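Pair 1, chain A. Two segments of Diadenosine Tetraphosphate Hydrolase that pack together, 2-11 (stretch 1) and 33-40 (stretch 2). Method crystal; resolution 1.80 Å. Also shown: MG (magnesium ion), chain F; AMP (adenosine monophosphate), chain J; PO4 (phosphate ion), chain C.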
# COMPACT_ATOMS: atom_id res chain seq x y z
N VAL A 2 -6.41 -18.36 -8.04
CA VAL A 2 -6.21 -16.90 -7.79
C VAL A 2 -4.73 -16.51 -7.71
O VAL A 2 -3.94 -17.17 -7.03
CB VAL A 2 -6.91 -16.40 -6.51
CG1 VAL A 2 -6.23 -16.95 -5.25
CG2 VAL A 2 -6.89 -14.89 -6.47
N VAL A 3 -4.36 -15.51 -8.50
CA VAL A 3 -3.08 -14.82 -8.45
C VAL A 3 -2.95 -14.03 -7.15
O VAL A 3 -3.76 -13.15 -6.88
CB VAL A 3 -2.97 -13.85 -9.63
CG1 VAL A 3 -1.66 -13.09 -9.58
CG2 VAL A 3 -3.13 -14.60 -10.96
N LYS A 4 -1.91 -14.32 -6.39
CA LYS A 4 -1.71 -13.74 -5.07
C LYS A 4 -0.67 -12.63 -5.06
O LYS A 4 0.42 -12.77 -5.63
CB LYS A 4 -1.28 -14.84 -4.10
N ALA A 5 -1.02 -11.53 -4.39
CA ALA A 5 -0.15 -10.38 -4.24
C ALA A 5 -0.33 -9.82 -2.84
O ALA A 5 -1.27 -10.17 -2.13
CB ALA A 5 -0.50 -9.31 -5.27
N ALA A 6 0.56 -8.92 -2.45
CA ALA A 6 0.47 -8.30 -1.14
C ALA A 6 1.23 -6.99 -1.12
O ALA A 6 2.09 -6.74 -1.95
CB ALA A 6 1.03 -9.22 -0.10
N GLY A 7 0.90 -6.16 -0.14
CA GLY A 7 1.58 -4.90 0.01
C GLY A 7 1.35 -4.31 1.37
O GLY A 7 0.80 -4.95 2.26
N LEU A 8 1.78 -3.07 1.52
CA LEU A 8 1.67 -2.36 2.77
C LEU A 8 1.02 -1.00 2.53
O LEU A 8 1.43 -0.25 1.66
CB LEU A 8 3.06 -2.15 3.39
CG LEU A 8 3.82 -3.41 3.80
CD1 LEU A 8 5.16 -3.08 4.42
CD2 LEU A 8 3.00 -4.29 4.73
N VAL A 9 -0.04 -0.73 3.29
CA VAL A 9 -0.66 0.58 3.29
C VAL A 9 0.23 1.38 4.23
O VAL A 9 0.12 1.28 5.45
CB VAL A 9 -2.11 0.54 3.76
CG1 VAL A 9 -2.66 1.97 3.97
CG2 VAL A 9 -2.97 -0.20 2.76
N ILE A 10 1.17 2.11 3.65
CA ILE A 10 2.07 2.95 4.41
C ILE A 10 1.39 4.27 4.76
O ILE A 10 0.78 4.89 3.89
CB ILE A 10 3.30 3.28 3.57
CG1 ILE A 10 4.00 2.01 3.08
CG2 ILE A 10 4.23 4.22 4.35
CD1 ILE A 10 4.52 1.12 4.17
N TYR A 11 1.51 4.69 6.01
CA TYR A 11 1.02 5.99 6.43
C TYR A 11 2.08 6.69 7.25
O TYR A 11 3.01 6.06 7.77
CB TYR A 11 -0.27 5.90 7.24
CG TYR A 11 -0.10 5.42 8.67
CD1 TYR A 11 -0.12 6.32 9.73
CD2 TYR A 11 0.05 4.08 8.97
CE1 TYR A 11 0.02 5.90 11.04
CE2 TYR A 11 0.19 3.65 10.28
CZ TYR A 11 0.18 4.55 11.31
OH TYR A 11 0.32 4.12 12.63
N THR A 33 -1.80 2.87 -6.27
CA THR A 33 -1.99 1.94 -5.16
C THR A 33 -0.85 2.14 -4.19
O THR A 33 0.14 2.79 -4.53
CB THR A 33 -1.95 0.47 -5.62
OG1 THR A 33 -0.59 0.08 -5.83
CG2 THR A 33 -2.66 0.24 -6.96
N PRO A 34 -0.98 1.61 -2.98
CA PRO A 34 0.16 1.61 -2.06
C PRO A 34 1.18 0.63 -2.63
O PRO A 34 0.85 -0.07 -3.58
CB PRO A 34 -0.45 1.08 -0.74
CG PRO A 34 -1.92 1.22 -0.91
CD PRO A 34 -2.17 0.99 -2.38
N PRO A 35 2.39 0.58 -2.08
CA PRO A 35 3.40 -0.35 -2.58
C PRO A 35 2.88 -1.76 -2.45
O PRO A 35 2.42 -2.12 -1.38
CB PRO A 35 4.60 -0.11 -1.65
CG PRO A 35 4.32 1.23 -1.00
CD PRO A 35 2.87 1.38 -0.95
N LYS A 36 2.95 -2.56 -3.52
CA LYS A 36 2.43 -3.93 -3.47
C LYS A 36 2.84 -4.69 -4.71
O LYS A 36 3.13 -4.10 -5.74
CB LYS A 36 0.91 -3.92 -3.36
CG LYS A 36 0.21 -3.32 -4.57
CD LYS A 36 -0.19 -4.35 -5.60
CE LYS A 36 -1.14 -3.77 -6.66
NZ LYS A 36 -0.54 -2.67 -7.49
N GLY A 37 2.84 -6.01 -4.63
CA GLY A 37 3.23 -6.80 -5.78
C GLY A 37 2.95 -8.28 -5.61
O GLY A 37 2.46 -8.74 -4.58
N HIS A 38 3.26 -9.04 -6.65
CA HIS A 38 2.97 -10.46 -6.62
C HIS A 38 3.85 -11.17 -5.61
O HIS A 38 5.00 -10.79 -5.38
CB HIS A 38 3.19 -11.08 -8.00
CG HIS A 38 2.22 -10.62 -9.03
ND1 HIS A 38 0.88 -10.96 -9.00
CD2 HIS A 38 2.38 -9.86 -10.14
CE1 HIS A 38 0.26 -10.43 -10.04
NE2 HIS A 38 1.15 -9.76 -10.75
N VAL A 39 3.28 -12.22 -5.02
CA VAL A 39 4.03 -13.11 -4.17
C VAL A 39 4.98 -13.88 -5.10
O VAL A 39 4.53 -14.50 -6.06
CB VAL A 39 3.10 -14.04 -3.38
CG1 VAL A 39 3.89 -15.03 -2.53
CG2 VAL A 39 2.19 -13.23 -2.48
N ASP A 40 6.28 -13.79 -4.83
CA ASP A 40 7.28 -14.44 -5.67
C ASP A 40 7.59 -15.84 -5.12
O ASP A 40 7.21 -16.17 -4.00
CB ASP A 40 8.55 -13.57 -5.75
CG ASP A 40 8.44 -12.41 -6.75
OD1 ASP A 40 7.48 -12.36 -7.55
OD2 ASP A 40 9.29 -11.49 -6.83
MG MG F . 3.61 -3.44 -7.60
P AMP J . -2.39 -3.94 -10.25
O1P AMP J . -2.19 -2.64 -9.50
O2P AMP J . -3.04 -4.97 -9.36
O3P AMP J . -1.11 -4.32 -10.93
O5' AMP J . -3.45 -3.60 -11.42
C5' AMP J . -3.80 -4.57 -12.41
C4' AMP J . -5.04 -4.07 -13.13
O4' AMP J . -6.12 -4.09 -12.21
C3' AMP J . -4.88 -2.64 -13.62
O3' AMP J . -5.43 -2.53 -14.92
C2' AMP J . -5.63 -1.79 -12.61
O2' AMP J . -6.35 -0.72 -13.21
C1' AMP J . -6.61 -2.76 -11.96
N9 AMP J . -6.79 -2.57 -10.50
C8 AMP J . -5.86 -2.22 -9.58
N7 AMP J . -6.44 -2.15 -8.36
C5 AMP J . -7.72 -2.47 -8.47
C6 AMP J . -8.87 -2.59 -7.55
N6 AMP J . -8.71 -2.34 -6.23
N1 AMP J . -10.06 -2.94 -8.07
C2 AMP J . -10.22 -3.19 -9.38
N3 AMP J . -9.20 -3.10 -10.27
C4 AMP J . -7.96 -2.75 -9.89
P PO4 C . 4.40 -6.27 -9.14
O1 PO4 C . 4.72 -5.07 -8.27
O2 PO4 C . 5.13 -6.12 -10.47
O3 PO4 C . 4.85 -7.53 -8.45
O4 PO4 C . 2.89 -6.27 -9.38
O HOH W 1 2.01 -14.57 -7.18
O HOH W 2 2.54 -1.71 -6.99
O HOH W 3 1.83 -4.09 -8.52
O HOH W 4 4.11 -2.48 -9.44

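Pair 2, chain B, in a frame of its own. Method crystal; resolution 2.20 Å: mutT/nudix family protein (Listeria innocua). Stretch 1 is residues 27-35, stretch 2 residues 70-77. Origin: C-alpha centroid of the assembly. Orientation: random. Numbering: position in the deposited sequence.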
# COMPACT_ATOMS: atom_id res chain seq x y z
N GLY B 27 7.82 4.73 11.24
CA GLY B 27 6.45 4.33 11.57
C GLY B 27 5.64 3.87 10.38
O GLY B 27 5.90 4.24 9.25
N TYR B 28 4.65 3.05 10.69
CA TYR B 28 3.68 2.59 9.75
C TYR B 28 2.34 2.87 10.37
O TYR B 28 2.08 2.40 11.48
CB TYR B 28 3.87 1.07 9.59
CG TYR B 28 3.03 0.39 8.55
CD1 TYR B 28 2.77 0.99 7.30
CD2 TYR B 28 2.58 -0.91 8.75
CE1 TYR B 28 2.05 0.33 6.34
CE2 TYR B 28 1.86 -1.58 7.78
CZ TYR B 28 1.60 -0.97 6.57
OH TYR B 28 0.86 -1.66 5.60
N THR B 29 1.47 3.57 9.63
CA THR B 29 0.11 3.84 10.09
C THR B 29 -0.99 3.29 9.17
O THR B 29 -0.76 3.02 7.99
CB THR B 29 -0.14 5.34 10.30
OG1 THR B 29 -0.04 6.00 9.04
CG2 THR B 29 0.90 5.96 11.22
N SER B 30 -2.14 3.06 9.78
CA SER B 30 -3.36 2.65 9.12
C SER B 30 -4.35 3.80 9.27
O SER B 30 -4.77 4.10 10.38
CB SER B 30 -3.91 1.43 9.84
OG SER B 30 -4.80 0.72 9.03
N ASP B 31 -4.62 4.51 8.18
CA ASP B 31 -5.52 5.68 8.20
C ASP B 31 -6.81 5.41 7.43
O ASP B 31 -6.78 4.79 6.36
CB ASP B 31 -4.77 6.89 7.63
CG ASP B 31 -3.62 7.33 8.53
OD1 ASP B 31 -3.90 7.52 9.74
OD2 ASP B 31 -2.45 7.42 8.07
N MET B 32 -7.91 5.89 7.99
CA MET B 32 -9.26 5.53 7.56
C MET B 32 -10.10 6.72 7.10
O MET B 32 -10.41 7.62 7.88
CB MET B 32 -10.01 4.88 8.71
CG MET B 32 -9.20 3.71 9.41
SD MET B 32 -10.24 2.68 10.55
CE MET B 32 -11.80 3.08 9.65
N ILE B 33 -10.47 6.71 5.83
CA ILE B 33 -11.49 7.62 5.33
C ILE B 33 -12.84 6.98 5.66
O ILE B 33 -13.26 5.99 5.04
CB ILE B 33 -11.33 7.82 3.86
CG1 ILE B 33 -9.99 8.51 3.60
CG2 ILE B 33 -12.43 8.61 3.26
CD1 ILE B 33 -10.05 9.91 3.97
N LEU B 34 -13.50 7.55 6.65
CA LEU B 34 -14.74 7.01 7.19
C LEU B 34 -15.94 7.79 6.73
O LEU B 34 -16.19 8.90 7.23
CB LEU B 34 -14.67 7.05 8.71
CG LEU B 34 -15.43 6.07 9.55
CD1 LEU B 34 -15.40 4.73 8.83
CD2 LEU B 34 -14.76 5.95 10.96
N THR B 35 -16.69 7.23 5.79
CA THR B 35 -17.76 7.98 5.13
C THR B 35 -19.16 7.42 5.32
O THR B 35 -19.33 6.24 5.68
CB THR B 35 -17.50 8.12 3.64
OG1 THR B 35 -17.74 6.88 2.98
CG2 THR B 35 -16.06 8.57 3.37
N ALA B 70 -7.85 15.66 11.12
CA ALA B 70 -7.21 14.46 10.62
C ALA B 70 -8.26 13.35 10.49
O ALA B 70 -9.22 13.32 11.27
CB ALA B 70 -6.13 13.99 11.60
N VAL B 71 -8.02 12.43 9.56
CA VAL B 71 -8.83 11.22 9.52
C VAL B 71 -8.54 10.38 10.74
O VAL B 71 -7.45 10.43 11.28
CB VAL B 71 -8.64 10.40 8.21
CG1 VAL B 71 -9.00 11.28 7.06
CG2 VAL B 71 -7.20 9.80 8.08
N PRO B 72 -9.50 9.61 11.19
CA PRO B 72 -9.16 8.59 12.17
C PRO B 72 -8.07 7.62 11.69
O PRO B 72 -7.96 7.35 10.48
CB PRO B 72 -10.46 7.82 12.32
CG PRO B 72 -11.53 8.80 11.77
CD PRO B 72 -10.87 9.50 10.72
N GLY B 73 -7.28 7.13 12.64
CA GLY B 73 -6.27 6.11 12.37
C GLY B 73 -5.32 5.95 13.53
O GLY B 73 -5.53 6.53 14.59
N GLY B 74 -4.27 5.17 13.33
CA GLY B 74 -3.27 4.95 14.37
C GLY B 74 -2.08 4.19 13.84
O GLY B 74 -2.08 3.75 12.66
N PHE B 75 -1.06 4.03 14.70
CA PHE B 75 0.13 3.22 14.38
C PHE B 75 -0.18 1.74 14.33
O PHE B 75 -0.97 1.26 15.12
CB PHE B 75 1.26 3.56 15.36
CG PHE B 75 1.80 4.93 15.14
CD1 PHE B 75 2.73 5.16 14.14
CD2 PHE B 75 1.32 6.01 15.87
CE1 PHE B 75 3.22 6.44 13.90
CE2 PHE B 75 1.80 7.29 15.62
CZ PHE B 75 2.76 7.50 14.66
N VAL B 76 0.37 1.03 13.33
CA VAL B 76 0.28 -0.40 13.21
C VAL B 76 1.37 -1.01 14.14
O VAL B 76 2.47 -0.49 14.24
CB VAL B 76 0.49 -0.92 11.75
CG1 VAL B 76 0.48 -2.48 11.68
CG2 VAL B 76 -0.57 -0.33 10.76
N ASP B 77 1.00 -2.08 14.83
CA ASP B 77 1.88 -2.80 15.78
C ASP B 77 2.66 -3.86 15.02
O ASP B 77 2.14 -4.50 14.08
CB ASP B 77 1.02 -3.52 16.85
CG ASP B 77 1.86 -4.08 18.00
OD1 ASP B 77 2.25 -3.27 18.87
OD2 ASP B 77 2.09 -5.32 18.03
O HOH W 5 4.44 1.86 13.21
O HOH W 6 -4.84 9.38 11.28

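The sharpest difference lies at one matched couple of positions, where the side chain changes strands. In pair 1 the couple is Gly A7 and Lys A36; in pair 2 it is Asp B31 and Gly B73. Each couple has one glycine, and the glycine sits opposite the side chain. A CB on Gly A7 would clash with Lys A36 CB and Pro A35 O. A CB on Gly B73 would clash with Asp B31 OD1 and Ser B30 O. The CA atoms approach to 3.7 Å between Gly A7 and Lys A36, and to 4.3 Å between Asp B31 and Gly B73.

The two side chains then serve different partners. The end of Lys A36 leads away from stretch 1. Its NZ donates to AMP O1P at 2.6 Å, and its backbone O binds the magnesium ion MG at 2.0 Å. Asp B31 stays at the contact. Its OD2 accepts from Thr B29 OG1 at 3.0 Å, and water 6 links its OD1 to Val B71 O.

The shared geometry is a short antiparallel strand pair. The 14 central residues superpose with an RMSD of 0.6 Å. Four backbone hydrogen bonds recur at matched positions. Val A39 N donates to Lys A4 O at 3.0 Å, and Val B76 N to Tyr B28 O at 2.9 Å. Gly A37 and Ala A6 bond in both directions, as do Gly B74 and Ser B30. Leu A8 N reaches Pro A35 O at 3.1 Å, and Met B32 N reaches Pro B72 O at 2.9 Å.

Pro A35 matches Pro B72, and Gly A37 matches Gly B74. In pair 1, a CB on Gly A37 would clash with O3 of the phosphate ion, which also accepts from His A38 N.

His A38 and Phe B75 share a place and an m rotamer. The His A38 ring meets Val A3, with CE1 3.3 Å from Val A3 CG1. Gly B27 replaces that valine, and Phe B75 instead packs one ring face against Thr B29 CG2. Ala A5, the match of Thr B29, has only its CB near the histidine ring.

Val A39 and Val B76 are both t. The Lys A4 side chain is modelled only to CB, which lies 4.2 Å from Val A39 CG2. Tyr B28 brings a ring, with CD2 3.7 Å from Val B76 CB.

At the other end, Val A9 CG2 meets Pro A34 CG at 4.1 Å. The matched Ile B33 CD1 meets Val B71 CG1 more closely, at 3.5 Å. Pair 2 buries 590 Å² in all, against 496 Å² in pair 1.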